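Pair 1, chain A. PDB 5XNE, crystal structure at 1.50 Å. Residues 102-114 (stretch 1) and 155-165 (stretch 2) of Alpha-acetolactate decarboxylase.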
# COMPACT_ATOMS: atom_id res chain seq x y z
N MET A 102 8.13 -17.92 12.79
CA MET A 102 7.60 -19.08 12.07
C MET A 102 6.97 -18.69 10.72
O MET A 102 6.73 -19.55 9.86
CB MET A 102 6.60 -19.82 12.96
CG MET A 102 5.30 -20.25 12.31
SD MET A 102 4.38 -21.43 13.33
CE MET A 102 2.94 -21.73 12.30
N LEU A 103 6.72 -17.40 10.52
CA LEU A 103 6.21 -16.92 9.25
C LEU A 103 7.21 -17.19 8.13
O LEU A 103 8.41 -17.05 8.34
CB LEU A 103 5.92 -15.42 9.32
CG LEU A 103 5.00 -15.00 10.46
CD1 LEU A 103 5.17 -13.54 10.70
CD2 LEU A 103 3.57 -15.35 10.13
N PRO A 104 6.71 -17.60 6.95
CA PRO A 104 7.56 -17.79 5.77
C PRO A 104 8.34 -16.52 5.43
O PRO A 104 9.46 -16.58 4.93
CB PRO A 104 6.55 -18.14 4.66
CG PRO A 104 5.38 -18.69 5.39
CD PRO A 104 5.31 -17.95 6.69
N SER A 105 7.74 -15.37 5.72
CA SER A 105 8.37 -14.10 5.41
C SER A 105 7.72 -12.94 6.18
O SER A 105 6.50 -12.90 6.32
CB SER A 105 8.28 -13.81 3.90
OG SER A 105 8.73 -12.49 3.60
N ARG A 106 8.55 -12.01 6.63
CA ARG A 106 8.04 -10.79 7.24
C ARG A 106 7.60 -9.75 6.20
O ARG A 106 7.22 -8.64 6.54
CB ARG A 106 9.11 -10.19 8.14
CG ARG A 106 9.34 -10.95 9.43
CD ARG A 106 9.29 -9.90 10.50
NE ARG A 106 9.06 -10.37 11.86
CZ ARG A 106 9.10 -9.54 12.90
NH1 ARG A 106 9.34 -8.25 12.69
NH2 ARG A 106 8.89 -9.98 14.12
N ASN A 107 7.65 -10.13 4.93
CA ASN A 107 7.32 -9.21 3.85
C ASN A 107 5.97 -9.50 3.21
O ASN A 107 5.62 -8.90 2.19
CB ASN A 107 8.42 -9.25 2.78
CG ASN A 107 9.78 -8.97 3.36
OD1 ASN A 107 9.92 -8.16 4.29
ND2 ASN A 107 10.81 -9.63 2.83
N LEU A 108 5.22 -10.43 3.81
CA LEU A 108 3.90 -10.80 3.31
C LEU A 108 2.82 -10.39 4.29
O LEU A 108 3.12 -10.00 5.41
CB LEU A 108 3.81 -12.31 3.07
CG LEU A 108 4.87 -12.88 2.12
CD1 LEU A 108 4.66 -14.40 2.01
CD2 LEU A 108 4.80 -12.21 0.77
N PHE A 109 1.57 -10.46 3.86
CA PHE A 109 0.43 -10.17 4.74
C PHE A 109 -0.14 -11.46 5.31
O PHE A 109 -0.21 -12.47 4.61
CB PHE A 109 -0.67 -9.44 3.97
CG PHE A 109 -0.29 -8.05 3.53
CD1 PHE A 109 0.53 -7.84 2.41
CD2 PHE A 109 -0.77 -6.94 4.22
CE1 PHE A 109 0.88 -6.55 2.02
CE2 PHE A 109 -0.42 -5.65 3.82
CZ PHE A 109 0.40 -5.46 2.72
N TYR A 110 -0.55 -11.44 6.58
CA TYR A 110 -1.18 -12.62 7.19
C TYR A 110 -2.44 -12.24 7.95
O TYR A 110 -2.50 -11.18 8.57
CB TYR A 110 -0.23 -13.34 8.16
CG TYR A 110 1.07 -13.77 7.52
CD1 TYR A 110 2.15 -12.91 7.49
CD2 TYR A 110 1.19 -15.01 6.92
CE1 TYR A 110 3.35 -13.28 6.89
CE2 TYR A 110 2.38 -15.39 6.31
CZ TYR A 110 3.46 -14.51 6.31
OH TYR A 110 4.65 -14.88 5.71
N ALA A 111 -3.43 -13.11 7.90
CA ALA A 111 -4.54 -13.04 8.84
C ALA A 111 -4.23 -14.05 9.93
O ALA A 111 -3.67 -15.13 9.65
CB ALA A 111 -5.86 -13.35 8.17
N ILE A 112 -4.58 -13.72 11.16
CA ILE A 112 -4.28 -14.61 12.26
C ILE A 112 -5.43 -14.67 13.25
O ILE A 112 -6.08 -13.66 13.56
CB ILE A 112 -2.98 -14.19 12.97
CG1 ILE A 112 -2.63 -15.15 14.11
CG2 ILE A 112 -3.10 -12.80 13.51
CD1 ILE A 112 -1.24 -14.91 14.69
N ARG A 113 -5.67 -15.88 13.75
CA ARG A 113 -6.76 -16.15 14.66
C ARG A 113 -6.29 -17.04 15.80
O ARG A 113 -5.60 -18.03 15.57
CB ARG A 113 -7.91 -16.81 13.90
CG ARG A 113 -9.11 -17.12 14.72
CD ARG A 113 -10.15 -17.75 13.82
NE ARG A 113 -11.25 -18.26 14.61
CZ ARG A 113 -12.41 -18.65 14.09
NH1 ARG A 113 -12.61 -18.54 12.78
NH2 ARG A 113 -13.35 -19.12 14.89
N ILE A 114 -6.65 -16.64 17.00
CA ILE A 114 -6.35 -17.38 18.22
C ILE A 114 -7.68 -17.77 18.85
O ILE A 114 -8.46 -16.89 19.22
CB ILE A 114 -5.58 -16.53 19.25
CG1 ILE A 114 -4.11 -16.32 18.90
CG2 ILE A 114 -5.63 -17.17 20.56
CD1 ILE A 114 -3.40 -15.57 20.02
N ILE A 155 -9.19 -14.10 19.54
CA ILE A 155 -8.42 -12.93 19.10
C ILE A 155 -8.20 -13.09 17.61
O ILE A 155 -7.82 -14.16 17.14
CB ILE A 155 -7.08 -12.81 19.82
CG1 ILE A 155 -7.30 -12.46 21.29
CG2 ILE A 155 -6.20 -11.76 19.14
CD1 ILE A 155 -6.03 -12.35 22.11
N VAL A 156 -8.45 -12.03 16.85
CA VAL A 156 -8.41 -12.09 15.41
C VAL A 156 -7.88 -10.78 14.83
O VAL A 156 -8.21 -9.69 15.32
CB VAL A 156 -9.80 -12.39 14.90
CG1 VAL A 156 -10.68 -11.56 15.61
CG2 VAL A 156 -9.98 -11.97 13.54
N GLY A 157 -7.05 -10.88 13.80
CA GLY A 157 -6.53 -9.68 13.17
C GLY A 157 -5.52 -10.00 12.11
O GLY A 157 -5.58 -11.04 11.47
N PHE A 158 -4.58 -9.07 11.92
CA PHE A 158 -3.66 -9.15 10.80
C PHE A 158 -2.24 -8.83 11.20
O PHE A 158 -2.00 -8.04 12.12
CB PHE A 158 -4.09 -8.19 9.69
CG PHE A 158 -5.43 -8.50 9.09
CD1 PHE A 158 -5.54 -9.45 8.08
CD2 PHE A 158 -6.57 -7.85 9.53
CE1 PHE A 158 -6.77 -9.75 7.52
CE2 PHE A 158 -7.81 -8.15 8.98
CZ PHE A 158 -7.91 -9.09 7.97
N LEU A 159 -1.30 -9.47 10.52
CA LEU A 159 0.09 -9.03 10.53
C LEU A 159 0.39 -8.29 9.24
O LEU A 159 0.13 -8.79 8.14
CB LEU A 159 1.06 -10.20 10.71
CG LEU A 159 2.51 -9.70 10.94
CD1 LEU A 159 2.87 -9.41 12.42
CD2 LEU A 159 3.51 -10.60 10.28
N THR A 160 0.94 -7.09 9.37
CA THR A 160 1.18 -6.22 8.23
C THR A 160 2.67 -5.88 8.12
O THR A 160 3.28 -5.51 9.12
CB THR A 160 0.35 -4.94 8.36
OG1 THR A 160 -1.04 -5.29 8.32
CG2 THR A 160 0.67 -3.96 7.25
N PRO A 161 3.25 -6.04 6.92
CA PRO A 161 4.66 -5.68 6.71
C PRO A 161 4.92 -4.20 6.94
O PRO A 161 4.03 -3.37 6.74
CB PRO A 161 4.90 -6.02 5.23
CG PRO A 161 3.85 -6.97 4.86
CD PRO A 161 2.64 -6.60 5.70
N ALA A 162 6.16 -3.88 7.32
CA ALA A 162 6.50 -2.49 7.62
C ALA A 162 6.25 -1.53 6.45
O ALA A 162 5.88 -0.38 6.68
CB ALA A 162 7.94 -2.38 8.08
N TYR A 163 6.44 -1.98 5.22
CA TYR A 163 6.26 -1.08 4.07
C TYR A 163 4.81 -0.58 3.91
O TYR A 163 4.57 0.39 3.19
CB TYR A 163 6.75 -1.73 2.77
CG TYR A 163 6.10 -3.03 2.40
CD1 TYR A 163 4.77 -3.09 1.95
CD2 TYR A 163 6.82 -4.22 2.45
CE1 TYR A 163 4.17 -4.29 1.61
CE2 TYR A 163 6.24 -5.42 2.09
CZ TYR A 163 4.91 -5.45 1.67
OH TYR A 163 4.33 -6.64 1.33
N ALA A 164 3.86 -1.20 4.59
CA ALA A 164 2.47 -0.75 4.49
C ALA A 164 2.03 0.03 5.73
O ALA A 164 0.84 0.38 5.86
CB ALA A 164 1.53 -1.93 4.24
N ASN A 165 2.96 0.34 6.63
CA ASN A 165 2.61 1.14 7.80
C ASN A 165 2.07 2.51 7.37
O ASN A 165 2.66 3.16 6.51
CB ASN A 165 3.80 1.32 8.73
CG ASN A 165 3.38 1.69 10.16
OD1 ASN A 165 2.36 1.20 10.68
ND2 ASN A 165 4.16 2.55 10.79
O HOH W 1 7.96 -6.19 7.84

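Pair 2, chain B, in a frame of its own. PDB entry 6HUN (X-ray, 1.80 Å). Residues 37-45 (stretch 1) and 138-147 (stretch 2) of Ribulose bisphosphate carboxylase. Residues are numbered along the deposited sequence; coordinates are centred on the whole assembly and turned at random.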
# COMPACT_ATOMS: atom_id res chain seq x y z
N GLY B 37 20.48 18.90 -13.02
CA GLY B 37 20.31 20.20 -12.38
C GLY B 37 19.62 20.05 -11.03
O GLY B 37 19.46 18.96 -10.50
N LYS B 38 19.21 21.19 -10.46
CA LYS B 38 18.38 21.14 -9.26
C LYS B 38 16.91 20.91 -9.58
O LYS B 38 16.10 20.81 -8.65
CB LYS B 38 18.54 22.43 -8.42
CG LYS B 38 19.70 22.45 -7.38
CD LYS B 38 19.89 21.10 -6.67
CE LYS B 38 19.19 21.02 -5.28
NZ LYS B 38 19.17 19.63 -4.68
N ASP B 39 16.54 20.80 -10.87
CA ASP B 39 15.14 20.77 -11.31
C ASP B 39 14.66 19.39 -11.77
O ASP B 39 13.60 19.29 -12.38
CB ASP B 39 14.93 21.75 -12.45
CG ASP B 39 15.86 21.49 -13.63
OD1 ASP B 39 16.91 20.83 -13.41
OD2 ASP B 39 15.56 21.96 -14.76
N GLU B 40 15.41 18.34 -11.52
CA GLU B 40 15.03 16.98 -11.88
C GLU B 40 14.72 16.24 -10.59
O GLU B 40 15.29 16.55 -9.55
CB GLU B 40 16.17 16.28 -12.62
CG GLU B 40 16.59 16.92 -13.96
CD GLU B 40 17.09 15.85 -14.90
OE1 GLU B 40 18.32 15.62 -14.91
OE2 GLU B 40 16.26 15.18 -15.59
N VAL B 41 13.79 15.29 -10.66
CA VAL B 41 13.64 14.35 -9.55
C VAL B 41 14.82 13.40 -9.55
O VAL B 41 15.23 12.90 -10.60
CB VAL B 41 12.32 13.56 -9.68
CG1 VAL B 41 12.30 12.31 -8.66
CG2 VAL B 41 11.14 14.46 -9.53
N ILE B 42 15.39 13.15 -8.37
CA ILE B 42 16.52 12.24 -8.21
C ILE B 42 16.10 11.12 -7.25
O ILE B 42 15.73 11.42 -6.12
CB ILE B 42 17.73 12.98 -7.63
CG1 ILE B 42 18.15 14.17 -8.56
CG2 ILE B 42 18.86 12.00 -7.39
CD1 ILE B 42 18.77 13.65 -9.74
N ALA B 43 16.23 9.87 -7.66
CA ALA B 43 16.01 8.71 -6.77
C ALA B 43 17.36 8.06 -6.47
O ALA B 43 18.17 7.90 -7.39
CB ALA B 43 15.07 7.68 -7.42
N VAL B 44 17.57 7.61 -5.23
CA VAL B 44 18.71 6.78 -4.90
C VAL B 44 18.22 5.40 -4.47
O VAL B 44 17.38 5.26 -3.57
CB VAL B 44 19.62 7.44 -3.85
CG1 VAL B 44 18.83 7.88 -2.64
CG2 VAL B 44 20.73 6.47 -3.49
N PHE B 45 18.67 4.40 -5.21
CA PHE B 45 18.23 3.01 -5.07
C PHE B 45 19.40 2.21 -4.54
O PHE B 45 20.54 2.45 -4.93
CB PHE B 45 17.82 2.38 -6.42
CG PHE B 45 16.67 3.07 -7.11
CD1 PHE B 45 15.35 2.86 -6.70
CD2 PHE B 45 16.88 3.82 -8.24
CE1 PHE B 45 14.29 3.48 -7.42
CE2 PHE B 45 15.86 4.43 -8.91
CZ PHE B 45 14.54 4.27 -8.48
N GLU B 138 15.81 4.25 -1.38
CA GLU B 138 16.31 4.83 -0.13
C GLU B 138 15.79 6.27 0.09
O GLU B 138 15.47 6.65 1.23
CB GLU B 138 17.85 4.84 -0.15
CG GLU B 138 18.53 3.49 -0.37
CD GLU B 138 18.52 2.58 0.88
OE1 GLU B 138 17.73 2.77 1.82
OE2 GLU B 138 19.27 1.58 0.88
N ASP B 139 15.74 7.07 -0.97
CA ASP B 139 15.33 8.44 -0.85
C ASP B 139 15.02 8.97 -2.24
O ASP B 139 15.50 8.45 -3.24
CB ASP B 139 16.46 9.29 -0.21
CG ASP B 139 15.95 10.64 0.33
OD1 ASP B 139 14.70 10.88 0.27
OD2 ASP B 139 16.79 11.40 0.88
N VAL B 140 14.29 10.08 -2.28
CA VAL B 140 13.96 10.74 -3.55
C VAL B 140 14.00 12.21 -3.25
O VAL B 140 13.40 12.64 -2.26
CB VAL B 140 12.57 10.33 -4.09
CG1 VAL B 140 12.26 11.11 -5.39
CG2 VAL B 140 12.55 8.84 -4.43
N TYR B 141 14.71 12.95 -4.12
CA TYR B 141 14.80 14.39 -4.04
C TYR B 141 13.71 14.94 -4.94
O TYR B 141 13.62 14.55 -6.12
CB TYR B 141 16.15 14.87 -4.54
CG TYR B 141 16.08 16.34 -5.01
CD1 TYR B 141 16.06 17.35 -4.08
CD2 TYR B 141 15.99 16.66 -6.35
CE1 TYR B 141 16.02 18.72 -4.47
CE2 TYR B 141 15.93 18.07 -6.78
CZ TYR B 141 15.93 19.05 -5.80
OH TYR B 141 15.87 20.40 -6.11
N PHE B 142 12.88 15.82 -4.38
CA PHE B 142 11.79 16.45 -5.11
C PHE B 142 12.18 17.89 -5.40
O PHE B 142 12.44 18.64 -4.44
CB PHE B 142 10.49 16.40 -4.32
CG PHE B 142 10.00 15.00 -4.11
CD1 PHE B 142 9.44 14.32 -5.17
CD2 PHE B 142 10.20 14.36 -2.93
CE1 PHE B 142 9.01 13.00 -5.01
CE2 PHE B 142 9.73 13.04 -2.75
CZ PHE B 142 9.17 12.38 -3.79
N PRO B 143 12.24 18.33 -6.66
CA PRO B 143 12.58 19.77 -6.94
C PRO B 143 11.41 20.68 -6.61
O PRO B 143 10.26 20.24 -6.56
CB PRO B 143 12.88 19.79 -8.43
CG PRO B 143 12.11 18.67 -9.01
CD PRO B 143 12.05 17.56 -7.91
N PRO B 144 11.68 22.00 -6.41
CA PRO B 144 10.61 22.89 -5.95
C PRO B 144 9.38 22.88 -6.82
O PRO B 144 8.28 23.02 -6.30
CB PRO B 144 11.30 24.29 -5.98
CG PRO B 144 12.72 24.00 -5.78
CD PRO B 144 13.00 22.63 -6.39
N SER B 145 9.52 22.79 -8.14
CA SER B 145 8.37 22.95 -9.01
C SER B 145 7.45 21.74 -8.91
O SER B 145 6.24 21.85 -9.13
CB SER B 145 8.84 23.15 -10.45
OG SER B 145 9.63 22.03 -10.81
N TYR B 146 8.00 20.60 -8.55
CA TYR B 146 7.16 19.45 -8.35
C TYR B 146 6.68 19.38 -6.90
O TYR B 146 5.50 19.08 -6.65
CB TYR B 146 7.97 18.23 -8.74
CG TYR B 146 7.22 16.90 -8.63
CD1 TYR B 146 5.95 16.72 -9.20
CD2 TYR B 146 7.78 15.85 -7.96
CE1 TYR B 146 5.28 15.46 -9.09
CE2 TYR B 146 7.12 14.61 -7.85
CZ TYR B 146 5.90 14.43 -8.41
OH TYR B 146 5.33 13.18 -8.24
N LEU B 147 7.58 19.67 -5.95
CA LEU B 147 7.23 19.60 -4.53
C LEU B 147 6.08 20.54 -4.21
O LEU B 147 5.16 20.18 -3.48
CB LEU B 147 8.46 19.90 -3.67
CG LEU B 147 8.29 19.81 -2.16
CD1 LEU B 147 7.92 18.37 -1.78
CD2 LEU B 147 9.54 20.20 -1.41

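Superposing N, CA and C of 14 central residues brings pair 2 onto pair 1 with an RMSD of 0.8 Å. In each, a loop leads into a strand that runs antiparallel to a second strand; shortly after the second strand comes a proline, P161(A) or P143(B), and then a helical segment (3-10 in pair 1, a helix in pair 2). The strand directions differ by 156° in pair 1 and 172° in pair 2, and the axes approach to 4.6 Å in both.

The register matches bond for bond at its centre. Y110(A) pairs with L159(A) through Y110(A) N to L159(A) O (3.1 Å) and L159(A) N to Y110(A) O (2.9 Å); the matched I42(B) and Y141(B) use I42(B) N to Y141(B) O (3.2 Å) and Y141(B) N to I42(B) O (2.7 Å). Two residues along, I112(A) N donates to G157(A) O (2.9 Å), as V44(B) N does to D139(B) O (3.0 Å).

On the face of this central pair, the aromatic residue changes strand. In pair 1 it is Y110(A), whose CD1 meets L159(A) CD2 at 3.9 Å; L159(A) CD2 also lies 3.4 Å from L103(A) CD1. In pair 2 the ring belongs to Y141(B), opposite I42(B), with their CB atoms 4.0 Å apart. Y141(B) extends to the loop, where its OH donates to K38(B) O (2.6 Å) and K38(B) NZ lies 3.8 Å from the ring centroid, 32° off the normal, an off-centre cation-pi contact.

The other face keeps alanine at A111(A) and A43(B), but the partner changes size: A111(A) CB touches F158(A) CE1 at 3.8 Å, whereas A43(B) CB meets V140(B) CG2 at 4.1 Å.

P161(A) and P143(B) are the most faithful match, with side-chain centres 0.2 Å apart. P161(A) CD sits over the F109(A) ring, 3.7 Å from its centroid and 9° off the normal, a CH-pi contact. The matched V41(B) offers a methyl instead, CG2 to P143(B) CD at 3.6 Å, while its CG1 packs on V140(B) CG1 at 3.5 Å.

Beyond the proline the backbones drift: Y163(A) and S145(B) differ by 1.3 Å at CA, A164(A) and Y146(B) by 1.7 Å. Y163(A) OH donates to N107(A) O (2.7 Å), and A164(A) CB lies 4.0 Å from F109(A) CZ. At the latter position Y146(B) brings CD2 to 4.0 Å from V41(B) CG2, so a large ring faces a small side chain in pair 2, reversing the pairing of pair 1.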